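EvpC (Edwardsiella tarda, PDB 3EAA) is a secreted Hcp-family protein of the type VI secretion system that assembles into a six-subunit ring, probably a building block of the secretion tube. Local coordinates at residues D4-K8 and H21-V27; M53-L57 and D127-V133. One frame throughout, in Å; residues are numbered along the deposited sequence.

Interaction 1: D4-K8 and H21-V27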
ATOM      1  N   ASP A   4      28.809  -9.876  -2.257  1.00 23.93           N
ATOM      2  CA  ASP A   4      29.373  -8.551  -2.044  1.00 12.79           C
ATOM      3  C   ASP A   4      29.533  -7.826  -3.372  1.00 14.98           C
ATOM      4  O   ASP A   4      30.214  -8.322  -4.269  1.00 22.90           O
ATOM      5  CB  ASP A   4      30.718  -8.675  -1.345  1.00 10.43           C
ATOM      6  CG  ASP A   4      30.597  -9.308   0.027  1.00 22.77           C
ATOM      7  OD1 ASP A   4      30.045  -8.653   0.932  1.00 40.90           O
ATOM      8  OD2 ASP A   4      31.045 -10.461   0.208  1.00 25.84           O
ATOM      9  N   THR A   5      28.918  -6.649  -3.491  1.00 11.15           N
ATOM     10  CA  THR A   5      28.878  -5.922  -4.757  1.00 11.72           C
ATOM     11  C   THR A   5      29.771  -4.670  -4.796  1.00 14.57           C
ATOM     12  O   THR A   5      29.675  -3.796  -3.934  1.00 16.97           O
ATOM     13  CB  THR A   5      27.443  -5.495  -5.070  1.00 10.31           C
ATOM     14  OG1 THR A   5      26.547  -6.518  -4.649  1.00 10.29           O
ATOM     15  CG2 THR A   5      27.266  -5.242  -6.561  1.00 14.40           C
ATOM     16  N   TYR A   6      30.626  -4.580  -5.810  1.00 17.08           N
ATOM     17  CA  TYR A   6      31.461  -3.399  -5.995  1.00 19.73           C
ATOM     18  C   TYR A   6      31.214  -2.774  -7.354  1.00 16.37           C
ATOM     19  O   TYR A   6      30.798  -3.447  -8.284  1.00 16.75           O
ATOM     20  CB  TYR A   6      32.950  -3.738  -5.873  1.00 17.59           C
ATOM     21  CG  TYR A   6      33.324  -4.603  -4.687  1.00 15.55           C
ATOM     22  CD1 TYR A   6      33.314  -5.988  -4.785  1.00 22.28           C
ATOM     23  CD2 TYR A   6      33.711  -4.038  -3.479  1.00 17.87           C
ATOM     24  CE1 TYR A   6      33.665  -6.788  -3.707  1.00 24.37           C
ATOM     25  CE2 TYR A   6      34.063  -4.830  -2.395  1.00 16.91           C
ATOM     26  CZ  TYR A   6      34.037  -6.204  -2.518  1.00 18.46           C
ATOM     27  OH  TYR A   6      34.388  -7.009  -1.457  1.00 21.92           O
ATOM     28  N   ILE A   7      31.500  -1.484  -7.473  1.00 24.03           N
ATOM     29  CA  ILE A   7      31.269  -0.776  -8.727  1.00 30.06           C
ATOM     30  C   ILE A   7      32.336   0.287  -9.008  1.00 22.79           C
ATOM     31  O   ILE A   7      32.707   1.053  -8.122  1.00 20.45           O
ATOM     32  CB  ILE A   7      29.866  -0.142  -8.755  1.00 29.60           C
ATOM     33  CG1 ILE A   7      29.406   0.074 -10.195  1.00 22.57           C
ATOM     34  CG2 ILE A   7      29.834   1.164  -7.959  1.00 28.96           C
ATOM     35  CD1 ILE A   7      28.024   0.651 -10.299  1.00 25.62           C
ATOM     36  N   LYS A   8      32.817   0.328 -10.249  1.00 22.28           N
ATOM     37  CA  LYS A   8      33.920   1.212 -10.626  1.00 24.75           C
ATOM     38  C   LYS A   8      33.568   2.276 -11.665  1.00 29.35           C
ATOM     39  O   LYS A   8      32.909   1.996 -12.668  1.00 20.50           O
ATOM     40  CB  LYS A   8      35.106   0.403 -11.136  1.00 29.44           C
ATOM     41  CG  LYS A   8      36.096   1.230 -11.925  1.00 31.35           C
ATOM     42  CD  LYS A   8      37.327   0.417 -12.271  1.00 39.49           C
ATOM     43  CE  LYS A   8      38.479   1.318 -12.696  1.00 44.65           C
ATOM     44  NZ  LYS A   8      39.810   0.653 -12.531  1.00 31.57           N
ATOM     45  N   HIS A  21      39.470  -5.019  -5.120  1.00 25.34           N
ATOM     46  CA  HIS A  21      38.644  -3.848  -5.419  1.00 29.27           C
ATOM     47  C   HIS A  21      39.059  -2.597  -4.642  1.00 25.80           C
ATOM     48  O   HIS A  21      38.247  -1.976  -3.955  1.00 22.50           O
ATOM     49  CB  HIS A  21      37.165  -4.165  -5.183  1.00 27.60           C
ATOM     50  CG  HIS A  21      36.680  -5.351  -5.945  1.00 28.64           C
ATOM     51  ND1 HIS A  21      35.997  -5.241  -7.145  1.00 29.94           N
ATOM     52  CD2 HIS A  21      36.789  -6.678  -5.705  1.00 29.21           C
ATOM     53  CE1 HIS A  21      35.705  -6.440  -7.595  1.00 27.55           C
ATOM     54  NE2 HIS A  21      36.174  -7.339  -6.740  1.00 28.86           N
ATOM     55  N   LYS A  22      40.325  -2.225  -4.779  1.00 25.63           N
ATOM     56  CA  LYS A  22      40.876  -1.120  -4.012  1.00 39.99           C
ATOM     57  C   LYS A  22      40.303   0.230  -4.453  1.00 37.98           C
ATOM     58  O   LYS A  22      40.327   0.568  -5.640  1.00 40.23           O
ATOM     59  CB  LYS A  22      42.403  -1.127  -4.098  1.00 46.56           C
ATOM     60  CG  LYS A  22      43.045  -2.372  -3.487  1.00 49.53           C
ATOM     61  CD  LYS A  22      44.526  -2.482  -3.853  1.00 66.92           C
ATOM     62  CE  LYS A  22      45.137  -3.787  -3.345  1.00 71.98           C
ATOM     63  NZ  LYS A  22      46.626  -3.811  -3.453  1.00 79.14           N
ATOM     64  N   LYS A  23      39.780   0.982  -3.485  1.00 21.76           N
ATOM     65  CA  LYS A  23      39.187   2.297  -3.737  1.00 27.24           C
ATOM     66  C   LYS A  23      37.935   2.257  -4.633  1.00 32.39           C
ATOM     67  O   LYS A  23      37.412   3.298  -5.042  1.00 23.87           O
ATOM     68  CB  LYS A  23      40.237   3.271  -4.289  1.00 36.07           C
ATOM     69  CG  LYS A  23      41.240   3.748  -3.241  1.00 37.48           C
ATOM     70  CD  LYS A  23      42.508   4.348  -3.859  1.00 55.76           C
ATOM     71  CE  LYS A  23      42.472   5.876  -3.907  1.00 57.02           C
ATOM     72  NZ  LYS A  23      43.840   6.469  -4.021  1.00 26.50           N
ATOM     73  N   TRP A  24      37.455   1.053  -4.930  1.00 32.89           N
ATOM     74  CA  TRP A  24      36.180   0.892  -5.607  1.00 23.66           C
ATOM     75  C   TRP A  24      35.080   1.404  -4.704  1.00 25.01           C
ATOM     76  O   TRP A  24      35.311   1.635  -3.521  1.00 28.82           O
ATOM     77  CB  TRP A  24      35.919  -0.582  -5.871  1.00 30.33           C
ATOM     78  CG  TRP A  24      36.592  -1.111  -7.068  1.00 31.83           C
ATOM     79  CD1 TRP A  24      37.923  -1.068  -7.342  1.00 31.37           C
ATOM     80  CD2 TRP A  24      35.973  -1.792  -8.162  1.00 36.74           C
ATOM     81  NE1 TRP A  24      38.172  -1.673  -8.547  1.00 39.29           N
ATOM     82  CE2 TRP A  24      36.993  -2.127  -9.070  1.00 27.38           C
ATOM     83  CE3 TRP A  24      34.651  -2.145  -8.462  1.00 33.64           C
ATOM     84  CZ2 TRP A  24      36.735  -2.801 -10.261  1.00 22.25           C
ATOM     85  CZ3 TRP A  24      34.399  -2.815  -9.646  1.00 24.55           C
ATOM     86  CH2 TRP A  24      35.436  -3.135 -10.529  1.00 26.79           C
ATOM     87  N   ILE A  25      33.878   1.551  -5.253  1.00 22.64           N
ATOM     88  CA  ILE A  25      32.721   1.929  -4.451  1.00 22.49           C
ATOM     89  C   ILE A  25      31.967   0.692  -3.981  1.00 25.17           C
ATOM     90  O   ILE A  25      31.501  -0.102  -4.796  1.00 23.78           O
ATOM     91  CB  ILE A  25      31.730   2.809  -5.243  1.00 30.05           C
ATOM     92  CG1 ILE A  25      32.324   4.189  -5.542  1.00 21.88           C
ATOM     93  CG2 ILE A  25      30.413   2.937  -4.487  1.00 25.54           C
ATOM     94  CD1 ILE A  25      33.188   4.215  -6.800  1.00 38.50           C
ATOM     95  N   GLU A  26      31.843   0.539  -2.666  1.00 16.73           N
ATOM     96  CA  GLU A  26      31.079  -0.558  -2.081  1.00 19.13           C
ATOM     97  C   GLU A  26      29.575  -0.320  -2.224  1.00 22.36           C
ATOM     98  O   GLU A  26      29.060   0.735  -1.846  1.00 17.20           O
ATOM     99  CB  GLU A  26      31.460  -0.763  -0.606  1.00 23.47           C
ATOM    100  CG  GLU A  26      32.867  -1.339  -0.390  1.00 35.09           C
ATOM    101  CD  GLU A  26      33.164  -1.659   1.071  1.00 43.56           C
ATOM    102  OE1 GLU A  26      32.438  -1.139   1.948  1.00 30.87           O
ATOM    103  OE2 GLU A  26      34.121  -2.432   1.339  1.00 30.11           O
ATOM    104  N   VAL A  27      28.866  -1.301  -2.777  1.00 20.63           N
ATOM    105  CA  VAL A  27      27.431  -1.144  -3.014  1.00 20.35           C
ATOM    106  C   VAL A  27      26.626  -2.296  -2.442  1.00 14.62           C
ATOM    107  O   VAL A  27      27.086  -3.435  -2.412  1.00 18.91           O
ATOM    108  CB  VAL A  27      27.100  -0.947  -4.520  1.00 17.24           C
ATOM    109  CG1 VAL A  27      28.047  -1.745  -5.383  1.00 25.90           C
ATOM    110  CG2 VAL A  27      25.659  -1.322  -4.811  1.00 14.55           C
TER
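An antiparallel strand pair at the edge of the larger sheet of the Hcp barrel brings I7 against I25 and Y6 against E26, with the two strands running at 141° to one another. The I7/I25 pair is hydrogen-bonded both ways: I7 N gives to I25 O at 3.0 Å, and I25 N gives to I7 O at 3.1 Å. V27 N adds a bond to T5 O.

The aromatic side chains gather on the face that carries Y6. The H21 imidazole lies on the Y6 ring as an offset stack, centroids 4.1 Å apart and planes only 12° from parallel, with Y6 CD1 over the middle of the imidazole. H21 CB also sits over the Y6 ring. W24, closing the type II turn that starts at H21, has its indole edged against the backbone at I7 N. K8 CB stands 3.4 Å from the centroid of the indole six-membered ring, almost on its normal, while H21 ND1 covers the opposite face, so the indole is sandwiched. With K8 CG anti to the backbone N (chi1 162°), the extended chain runs on past the CZ2 side of the ring, CD 3.8 Å from W24 CZ2, and its end leads away.

On the other face, which T5 shares, apolar carbons meet: I7 CG2 lies 3.7 Å from I25 CB, and V27 CG1 reaches I7 CB. I7 and V27 continue onto V59 of strand 52-62, and I7 also onto L57. Strand 80-88 flanks strand 4-9 on its other side, bonding to D4, Y6 and K8, while strand 25-27 is the outermost of this sheet within the chain.

Interaction 2: M53-L57 and D127-V133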
HETATM    1  N   MSE A  53      14.375  -3.131 -25.192  1.00 23.91           N
HETATM    2  CA  MSE A  53      14.742  -2.187 -24.232  1.00 20.25           C
HETATM    3  C   MSE A  53      15.261  -2.477 -22.929  1.00 22.88           C
HETATM    4  O   MSE A  53      14.940  -3.447 -22.359  1.00 19.71           O
HETATM    5  CB  MSE A  53      13.817  -1.052 -24.195  1.00 47.89           C
HETATM    6  CG  MSE A  53      14.434   0.171 -23.605  1.00 79.46           C
HETATM    7 SE   MSE A  53      14.233   2.068 -24.878  1.00128.51          SE
HETATM    8  CE  MSE A  53      15.773   1.982 -23.186  1.00105.95           C
HETATM    9  N   MSE A  54      16.027  -1.520 -22.444  1.00 30.39           N
HETATM   10  CA  MSE A  54      16.806  -1.614 -21.246  1.00 24.81           C
HETATM   11  C   MSE A  54      16.540  -0.564 -20.216  1.00 18.19           C
HETATM   12  O   MSE A  54      16.152   0.519 -20.500  1.00 19.46           O
HETATM   13  CB  MSE A  54      18.276  -1.744 -21.579  1.00 23.43           C
HETATM   14  CG  MSE A  54      18.544  -2.549 -22.714  1.00 21.30           C
HETATM   15 SE   MSE A  54      20.657  -2.180 -23.460  1.00 50.87          SE
HETATM   16  CE  MSE A  54      20.277  -3.813 -21.948  1.00 30.12           C
ATOM     17  N   SER A  55      16.767  -0.932 -18.977  1.00 19.65           N
ATOM     18  CA  SER A  55      16.561  -0.058 -17.841  1.00 25.25           C
ATOM     19  C   SER A  55      17.744   0.586 -17.191  1.00 22.22           C
ATOM     20  O   SER A  55      18.821   0.154 -17.345  1.00 21.71           O
ATOM     21  CB  SER A  55      15.669  -0.691 -16.788  1.00 16.36           C
ATOM     22  OG  SER A  55      16.385  -1.279 -15.785  1.00 17.23           O
ATOM     23  N   VAL A  56      17.537   1.659 -16.469  1.00 18.59           N
ATOM     24  CA  VAL A  56      18.647   2.236 -15.747  1.00 16.48           C
ATOM     25  C   VAL A  56      19.099   1.221 -14.711  1.00 17.66           C
ATOM     26  O   VAL A  56      18.361   0.284 -14.389  1.00 20.54           O
ATOM     27  CB  VAL A  56      18.224   3.540 -15.070  1.00 14.93           C
ATOM     28  CG1 VAL A  56      19.409   4.213 -14.438  1.00 17.58           C
ATOM     29  CG2 VAL A  56      17.579   4.464 -16.089  1.00 12.09           C
ATOM     30  N   LEU A  57      20.321   1.386 -14.218  1.00 16.77           N
ATOM     31  CA  LEU A  57      20.806   0.577 -13.112  1.00 17.52           C
ATOM     32  C   LEU A  57      20.612   1.392 -11.854  1.00 20.81           C
ATOM     33  O   LEU A  57      20.947   2.571 -11.825  1.00 24.69           O
ATOM     34  CB  LEU A  57      22.285   0.264 -13.287  1.00 18.01           C
ATOM     35  CG  LEU A  57      22.981  -0.331 -12.065  1.00 16.39           C
ATOM     36  CD1 LEU A  57      22.800  -1.832 -12.013  1.00 21.29           C
ATOM     37  CD2 LEU A  57      24.454   0.007 -12.074  1.00 15.36           C
ATOM     38  N   ASP A 127      20.892   6.453  -9.829  1.00 16.54           N
ATOM     39  CA  ASP A 127      20.466   5.901 -11.100  1.00 15.43           C
ATOM     40  C   ASP A 127      21.480   6.226 -12.187  1.00 20.24           C
ATOM     41  O   ASP A 127      21.800   7.388 -12.439  1.00 21.38           O
ATOM     42  CB  ASP A 127      19.066   6.396 -11.472  1.00 16.13           C
ATOM     43  CG  ASP A 127      17.967   5.663 -10.710  1.00 20.83           C
ATOM     44  OD1 ASP A 127      18.287   4.958  -9.731  1.00 24.30           O
ATOM     45  OD2 ASP A 127      16.781   5.773 -11.098  1.00 32.95           O
ATOM     46  N   PHE A 128      21.983   5.173 -12.816  1.00 23.38           N
ATOM     47  CA  PHE A 128      23.000   5.281 -13.839  1.00 14.95           C
ATOM     48  C   PHE A 128      22.431   5.009 -15.221  1.00 22.21           C
ATOM     49  O   PHE A 128      22.094   3.869 -15.551  1.00 21.57           O
ATOM     50  CB  PHE A 128      24.107   4.284 -13.558  1.00 12.55           C
ATOM     51  CG  PHE A 128      25.000   4.675 -12.429  1.00 14.21           C
ATOM     52  CD1 PHE A 128      24.937   4.010 -11.229  1.00 14.17           C
ATOM     53  CD2 PHE A 128      25.922   5.692 -12.577  1.00 16.08           C
ATOM     54  CE1 PHE A 128      25.770   4.355 -10.191  1.00 16.79           C
ATOM     55  CE2 PHE A 128      26.758   6.036 -11.548  1.00 13.07           C
ATOM     56  CZ  PHE A 128      26.684   5.369 -10.349  1.00  8.67           C
ATOM     57  N   ALA A 129      22.309   6.063 -16.025  1.00 18.78           N
ATOM     58  CA  ALA A 129      21.936   5.908 -17.428  1.00 19.49           C
ATOM     59  C   ALA A 129      23.171   5.560 -18.274  1.00 16.24           C
ATOM     60  O   ALA A 129      24.289   5.929 -17.921  1.00 12.83           O
ATOM     61  CB  ALA A 129      21.267   7.162 -17.931  1.00 13.20           C
ATOM     62  N   TYR A 130      22.967   4.847 -19.380  1.00 13.76           N
ATOM     63  CA  TYR A 130      24.087   4.337 -20.180  1.00 18.16           C
ATOM     64  C   TYR A 130      23.766   4.160 -21.669  1.00 20.58           C
ATOM     65  O   TYR A 130      22.672   4.484 -22.124  1.00 24.54           O
ATOM     66  CB  TYR A 130      24.616   3.019 -19.586  1.00 19.49           C
ATOM     67  CG  TYR A 130      23.561   1.949 -19.350  1.00 17.34           C
ATOM     68  CD1 TYR A 130      22.595   2.093 -18.356  1.00 16.91           C
ATOM     69  CD2 TYR A 130      23.546   0.788 -20.110  1.00 18.02           C
ATOM     70  CE1 TYR A 130      21.645   1.118 -18.143  1.00 19.23           C
ATOM     71  CE2 TYR A 130      22.598  -0.192 -19.901  1.00 16.56           C
ATOM     72  CZ  TYR A 130      21.653  -0.021 -18.919  1.00 21.16           C
ATOM     73  OH  TYR A 130      20.711  -1.004 -18.720  1.00 21.72           O
ATOM     74  N   LYS A 131      24.733   3.656 -22.430  1.00 19.74           N
ATOM     75  CA  LYS A 131      24.526   3.401 -23.853  1.00 17.23           C
ATOM     76  C   LYS A 131      24.683   1.924 -24.179  1.00 24.69           C
ATOM     77  O   LYS A 131      23.939   1.384 -24.997  1.00 25.26           O
ATOM     78  CB  LYS A 131      25.501   4.214 -24.706  1.00 18.82           C
ATOM     79  CG  LYS A 131      25.110   5.670 -24.892  1.00 22.85           C
ATOM     80  CD  LYS A 131      23.789   5.803 -25.620  1.00 24.20           C
ATOM     81  CE  LYS A 131      23.528   7.250 -25.992  1.00 31.62           C
ATOM     82  NZ  LYS A 131      22.185   7.442 -26.591  1.00 31.47           N
ATOM     83  N   GLU A 132      25.655   1.277 -23.541  1.00 19.64           N
ATOM     84  CA  GLU A 132      25.983  -0.111 -23.851  1.00 21.93           C
ATOM     85  C   GLU A 132      26.352  -0.895 -22.591  1.00 19.81           C
ATOM     86  O   GLU A 132      26.616  -0.308 -21.550  1.00 24.97           O
ATOM     87  CB  GLU A 132      27.117  -0.163 -24.876  1.00 27.72           C
ATOM     88  CG  GLU A 132      26.766   0.467 -26.221  1.00 24.00           C
ATOM     89  CD  GLU A 132      27.937   0.484 -27.187  1.00 28.25           C
ATOM     90  OE1 GLU A 132      29.091   0.647 -26.734  1.00 20.54           O
ATOM     91  OE2 GLU A 132      27.704   0.345 -28.404  1.00 28.02           O
ATOM     92  N   VAL A 133      26.379  -2.220 -22.689  1.00 22.13           N
ATOM     93  CA  VAL A 133      26.561  -3.058 -21.507  1.00 17.15           C
ATOM     94  C   VAL A 133      26.772  -4.527 -21.843  1.00 19.99           C
ATOM     95  O   VAL A 133      26.423  -4.976 -22.929  1.00 25.84           O
ATOM     96  CB  VAL A 133      25.333  -2.994 -20.609  1.00 22.36           C
ATOM     97  CG1 VAL A 133      24.206  -3.825 -21.227  1.00 21.49           C
ATOM     98  CG2 VAL A 133      25.676  -3.508 -19.225  1.00 26.83           C
TER
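Y130 reaches across to S55: Y130 OH donates to S55 O at 2.6 Å, in the carbonyl plane, and the carbonyl oxygen meets the phenol at its ring edge. V56 CA lies along the same edge, 4.0 Å from Y130 CE1. With chi1 at 52°, CG of Y130 sits between its backbone N and carbonyl carbon, and from there the ring extends across to strand 52-62.

Farther along, L57 and F128 form an antiparallel hydrogen-bonded pair. F128 N gives a bond to L57 O, 3.0 Å long; the return bond from L57 N to F128 O is weak at 3.3 Å. D127 CA adds a CA-H...O contact to L57 O at 3.4 Å. The L57 and F128 side chains run side by side, pointing the same way, with L57 CD2 4.1 Å from F128 CD1. V56 packs its CG1 on D127 CB at 3.7 Å, and CE of M54, a selenomethionine, touches V133 CG1 at 4.0 Å.

Strands 52-62 and 123-129 belong to the four-stranded sheet of the Hcp barrel, and just past A129 the chain leaves it for strand 132-134 of the seven-stranded sheet, through a classic beta bulge at K131 and E132.

In the next shell, W32 NE1 hydrogen-bonds to Y130 OH, giving that hydroxyl two partners with S55 O, and F102 meets the Y130 ring edge-to-face. D127 OD1 forms a salt bridge with R58, and L83 of strand 80-88 packs on both L57 and F128. Outward, K131 NZ hydrogen-bonds to T44 O and G46 O of a neighbouring subunit, and M54 packs on V75 of a third.

Overall arrangement
From the N terminus, the chain runs out along strand 4-9 and returns at strand 25-27, so interaction 1 closes a short loop with 12 residues between its segments. Interaction 2 opens only after that loop is complete; the two are in series, neither nesting nor crossing. Its own loop is far longer: between 53-57 and 127-133 lie the helix 67-76 and strands 80-88, 96-102 and 105-113. Interaction 1 builds one edge of the seven-stranded sheet, whereas interaction 2 joins strands of the four-stranded sheet at the point where the chain crosses to the larger one. Their centres are 19 Å apart, yet I7 CD1 and L57 CD2 touch at 4.0 Å, joining the two sheets through the core.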